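Local coordinates for penicillin-binding protein 2B (Streptococcus pneumoniae, PDB 2WAD) that probably cross-links the peptides of adjacent glycan strands in cell-wall peptidoglycan as a transpeptidase of the elongasome, and binds penicillin, at residues V610-K615 and A634-T640; V387-A391 and L528-V532. All coordinates share one frame. Residue numbers count along the deposited sequence, not the author numbering.

Contact 1: residues V610-K615 and A634-T640; sequences VSISGK and AVAYAPT. Unlike the reference sequence in segment 634-640: T640 (reference Ser).
In the antiparallel sheet of the penicillin-binding transpeptidase fold, edge strand 613-616 (here 613-615) pairs with its inner neighbour 634-638, axes 4.6 Å apart at closest and 169° between directions. The first segment enters as extended loop: V610 lays CG2 3.7 Å from A638 CB. S611, chi1 t, takes T640 N on its O (2.8 Å) and hydrogen-bonds T640 OG1 through OG (2.7 Å), just past the cis peptide bond before P639. I612 sets CG2 4.0 Å from A636 CB, on the sheet face covered by helix 661-676. S613 pairs with Y637, N to O (3.1 Å) and O to N (2.8 Å); its CB lies over the Y637 ring face (chi1 p), 4.0 Å from the centroid, a CH-pi contact. S613 OG hydrogen-bonds T640 OG1 (2.8 Å) and a water (2.9 Å) that also binds Y637 OH (2.7 Å). G614 faces A636, CA to CA 3.8 Å, non-hydrogen-bonded; a CB would clash with V635 O. K615 sends NZ away to S443, its N bonding V635 O (2.9 Å) and its O V635 N (3.1 Å).

Contact 2: residues V387-A391 and L528-V532; sequences VVKAA and LAQYV
Residues 387-388 are the end of a 3-10 segment that leads into the helix from K389, with A391 N bonded to V388 O at 3.0 Å; residues 528-532 are a turn of the helix 525-536. The backbones stay well apart, the nearest CA pair being V388 and L528 at 8.5 Å, so side chains bridge the gap. Y531, chi1 150° and chi2 61°, reaches across, and its OH donates a hydrogen bond to V387 O, 2.8 Å away. The hydroxyl also lies 3.3 Å from A390 CB, which sits at the ring edge. Segment 387-391 opens the helix that carries what fits the SxxK motif of penicillin-binding transpeptidases: S386, the inferred acyl-ester nucleophile, immediately precedes V387, and K389 points away from Y531, sending NZ to S386 OG, N445 OD1 and S443 O. Alongside the tyrosine, A391 CB is 4.1 Å from Y531 CE1, and Y485 meets the ring edge-to-face. L528, chi1 m and chi2 t, closes the other end of the contact, its CD2 4.0 Å from V387 CG2.

Contacts 1 and 2, centres 12 Å apart, send their lysines, K615 and K389, to the inferred active-site serine S386. Contact 2 carries K389 of the probable SxxK motif, whose side chain comes within about 3 Å of that of S386; contact 1 brings in K615 on its strand, about 4 Å from S386, side chain to side chain. S443 is a partner shared by both lysines, an arrangement consistent with the catalytic centre of this family. The two contacts also pack directly. K615 O lies 3.7 Å from V387 CG1, and V532, the residue after Y531, presses on strand 634-638: its CB is 3.7 Å from V635 CB, its CG2 3.8 Å from Y637 CD2.

Contact 1: residues V610-K615 and A634-T640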
loop_
_atom_site.group_PDB
_atom_site.type_symbol
_atom_site.label_atom_id
_atom_site.label_comp_id
_atom_site.label_asym_id
_atom_site.label_seq_id
_atom_site.Cartn_x
_atom_site.Cartn_y
_atom_site.Cartn_z
ATOM N N VAL A 610 28.879 -0.782 -12.116
ATOM C CA VAL A 610 28.977 0.671 -11.970
ATOM C C VAL A 610 29.542 0.944 -10.584
ATOM O O VAL A 610 29.492 0.072 -9.713
ATOM C CB VAL A 610 27.591 1.393 -12.040
ATOM C CG1 VAL A 610 27.079 1.479 -13.475
ATOM C CG2 VAL A 610 26.582 0.733 -11.104
ATOM N N SER A 611 30.071 2.149 -10.393
ATOM C CA SER A 611 30.573 2.584 -9.099
ATOM C C SER A 611 29.427 2.702 -8.087
ATOM O O SER A 611 28.461 3.422 -8.316
ATOM C CB SER A 611 31.273 3.930 -9.252
ATOM O OG SER A 611 31.680 4.419 -7.983
ATOM N N ILE A 612 29.562 1.994 -6.972
ATOM C CA ILE A 612 28.560 1.879 -5.927
ATOM C C ILE A 612 29.078 2.522 -4.638
ATOM O O ILE A 612 30.234 2.296 -4.243
ATOM C CB ILE A 612 28.240 0.385 -5.653
ATOM C CG1 ILE A 612 27.622 -0.240 -6.907
ATOM C CG2 ILE A 612 27.288 0.265 -4.471
ATOM C CD1 ILE A 612 27.210 -1.652 -6.768
ATOM N N SER A 613 28.226 3.338 -4.015
ATOM C CA SER A 613 28.475 3.902 -2.688
ATOM C C SER A 613 27.418 3.350 -1.726
ATOM O O SER A 613 26.288 3.063 -2.128
ATOM C CB SER A 613 28.387 5.425 -2.758
ATOM O OG SER A 613 29.336 5.956 -3.670
ATOM N N GLY A 614 27.760 3.153 -0.463
ATOM C CA GLY A 614 26.776 2.566 0.426
ATOM C C GLY A 614 27.209 2.534 1.876
ATOM O O GLY A 614 28.198 3.175 2.254
ATOM N N LYS A 615 26.485 1.753 2.678
ATOM C CA LYS A 615 26.782 1.650 4.117
ATOM C C LYS A 615 26.217 0.312 4.603
ATOM O O LYS A 615 25.120 -0.075 4.224
ATOM C CB LYS A 615 26.139 2.837 4.864
ATOM C CG LYS A 615 26.339 2.877 6.375
ATOM C CD LYS A 615 27.795 3.162 6.709
ATOM C CE LYS A 615 28.091 3.008 8.197
ATOM N NZ LYS A 615 28.067 1.565 8.658
ATOM N N ALA A 634 21.777 -3.297 4.612
ATOM C CA ALA A 634 22.694 -2.525 3.769
ATOM C C ALA A 634 21.878 -1.498 2.987
ATOM O O ALA A 634 20.753 -1.774 2.614
ATOM C CB ALA A 634 23.443 -3.456 2.787
ATOM N N VAL A 635 22.454 -0.324 2.741
ATOM C CA VAL A 635 21.875 0.663 1.829
ATOM C C VAL A 635 22.963 1.064 0.821
ATOM O O VAL A 635 24.140 1.038 1.149
ATOM C CB VAL A 635 21.342 1.918 2.597
ATOM C CG1 VAL A 635 20.223 1.545 3.550
ATOM C CG2 VAL A 635 22.451 2.617 3.381
ATOM N N ALA A 636 22.582 1.420 -0.402
ATOM C CA ALA A 636 23.547 1.751 -1.448
ATOM C C ALA A 636 22.893 2.628 -2.511
ATOM O O ALA A 636 21.678 2.587 -2.686
ATOM C CB ALA A 636 24.070 0.449 -2.116
ATOM N N TYR A 637 23.696 3.384 -3.253
ATOM C CA TYR A 637 23.227 4.010 -4.494
ATOM C C TYR A 637 24.304 3.971 -5.579
ATOM O O TYR A 637 25.465 3.661 -5.295
ATOM C CB TYR A 637 22.762 5.447 -4.255
ATOM C CG TYR A 637 23.823 6.357 -3.670
ATOM C CD1 TYR A 637 24.774 6.978 -4.474
ATOM C CD2 TYR A 637 23.895 6.565 -2.291
ATOM C CE1 TYR A 637 25.766 7.805 -3.912
ATOM C CE2 TYR A 637 24.851 7.404 -1.733
ATOM C CZ TYR A 637 25.795 8.004 -2.546
ATOM O OH TYR A 637 26.754 8.809 -1.956
ATOM N N ALA A 638 23.914 4.288 -6.812
ATOM C CA ALA A 638 24.783 4.159 -7.980
ATOM C C ALA A 638 24.095 4.738 -9.212
ATOM O O ALA A 638 22.871 4.771 -9.298
ATOM C CB ALA A 638 25.132 2.670 -8.243
ATOM N N PRO A 639 24.885 5.179 -10.197
ATOM C CA PRO A 639 26.327 5.246 -10.018
ATOM C C PRO A 639 26.752 6.380 -9.090
ATOM O O PRO A 639 26.048 7.384 -8.950
ATOM C CB PRO A 639 26.867 5.462 -11.436
ATOM C CG PRO A 639 25.700 5.558 -12.349
ATOM C CD PRO A 639 24.458 5.169 -11.608
ATOM N N THR A 640 27.879 6.206 -8.412
ATOM C CA THR A 640 28.315 7.213 -7.461
ATOM C C THR A 640 28.113 8.627 -8.015
ATOM O O THR A 640 27.554 9.487 -7.341
ATOM C CB THR A 640 29.777 6.979 -7.068
ATOM O OG1 THR A 640 29.872 5.724 -6.381
ATOM C CG2 THR A 640 30.306 8.095 -6.175
HETATM O O HOH W 1 29.352 8.700 -2.787
#

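Contact 2: residues V387-A391 and L528-V532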
loop_
_atom_site.group_PDB
_atom_site.type_symbol
_atom_site.label_atom_id
_atom_site.label_comp_id
_atom_site.label_asym_id
_atom_site.label_seq_id
_atom_site.Cartn_x
_atom_site.Cartn_y
_atom_site.Cartn_z
ATOM N N VAL A 387 23.387 1.101 9.333
ATOM C CA VAL A 387 23.088 1.884 8.140
ATOM C C VAL A 387 22.783 3.342 8.500
ATOM O O VAL A 387 23.146 4.233 7.763
ATOM C CB VAL A 387 21.976 1.265 7.296
ATOM C CG1 VAL A 387 22.448 -0.090 6.756
ATOM C CG2 VAL A 387 20.682 1.097 8.125
ATOM N N VAL A 388 22.186 3.586 9.658
ATOM C CA VAL A 388 21.664 4.897 9.994
ATOM C C VAL A 388 22.713 5.893 10.473
ATOM O O VAL A 388 22.358 7.018 10.791
ATOM C CB VAL A 388 20.572 4.844 11.095
ATOM C CG1 VAL A 388 19.409 3.898 10.714
ATOM C CG2 VAL A 388 21.188 4.539 12.448
ATOM N N LYS A 389 23.992 5.518 10.502
ATOM C CA LYS A 389 24.990 6.362 11.127
ATOM C C LYS A 389 25.179 7.739 10.485
ATOM O O LYS A 389 25.535 8.711 11.154
ATOM C CB LYS A 389 26.298 5.588 11.316
ATOM C CG LYS A 389 26.175 4.562 12.426
ATOM C CD LYS A 389 27.418 3.689 12.574
ATOM C CE LYS A 389 27.210 2.728 13.739
ATOM N NZ LYS A 389 28.293 1.730 13.995
ATOM N N ALA A 390 24.910 7.833 9.190
ATOM C CA ALA A 390 24.957 9.110 8.479
ATOM C C ALA A 390 23.887 10.105 8.938
ATOM O O ALA A 390 24.096 11.330 8.866
ATOM C CB ALA A 390 24.815 8.883 7.005
ATOM N N ALA A 391 22.743 9.601 9.404
ATOM C CA ALA A 391 21.706 10.506 9.892
ATOM C C ALA A 391 22.103 11.062 11.262
ATOM O O ALA A 391 21.833 12.226 11.565
ATOM C CB ALA A 391 20.311 9.838 9.916
ATOM N N LEU A 528 13.825 2.947 4.929
ATOM C CA LEU A 528 15.292 2.810 4.772
ATOM C C LEU A 528 15.735 3.050 3.323
ATOM O O LEU A 528 16.800 3.605 3.113
ATOM C CB LEU A 528 15.806 1.455 5.311
ATOM C CG LEU A 528 15.663 1.339 6.840
ATOM C CD1 LEU A 528 15.637 -0.135 7.293
ATOM C CD2 LEU A 528 16.844 2.025 7.477
ATOM N N ALA A 529 14.910 2.692 2.329
ATOM C CA ALA A 529 15.203 3.126 0.965
ATOM C C ALA A 529 15.111 4.640 0.763
ATOM O O ALA A 529 15.916 5.219 0.043
ATOM C CB ALA A 529 14.346 2.407 -0.070
ATOM N N GLN A 530 14.096 5.280 1.334
ATOM C CA GLN A 530 13.911 6.723 1.126
ATOM C C GLN A 530 15.096 7.437 1.774
ATOM O O GLN A 530 15.541 8.463 1.292
ATOM C CB GLN A 530 12.628 7.234 1.807
ATOM C CG GLN A 530 12.339 8.748 1.583
ATOM C CD GLN A 530 10.976 9.133 2.139
ATOM O OE1 GLN A 530 10.668 8.845 3.304
ATOM N NE2 GLN A 530 10.116 9.701 1.294
ATOM N N TYR A 531 15.600 6.882 2.870
ATOM C CA TYR A 531 16.723 7.505 3.574
ATOM C C TYR A 531 17.965 7.526 2.676
ATOM O O TYR A 531 18.550 8.589 2.414
ATOM C CB TYR A 531 16.943 6.803 4.926
ATOM C CG TYR A 531 18.364 6.782 5.471
ATOM C CD1 TYR A 531 19.028 7.969 5.766
ATOM C CD2 TYR A 531 19.011 5.580 5.764
ATOM C CE1 TYR A 531 20.296 7.980 6.294
ATOM C CE2 TYR A 531 20.300 5.571 6.305
ATOM C CZ TYR A 531 20.926 6.784 6.571
ATOM O OH TYR A 531 22.204 6.831 7.092
ATOM N N VAL A 532 18.354 6.373 2.138
ATOM C CA VAL A 532 19.535 6.387 1.266
ATOM C C VAL A 532 19.270 7.153 -0.036
ATOM O O VAL A 532 20.206 7.782 -0.570
ATOM C CB VAL A 532 20.141 4.991 0.986
ATOM C CG1 VAL A 532 19.120 4.093 0.234
ATOM C CG2 VAL A 532 21.403 5.158 0.140
#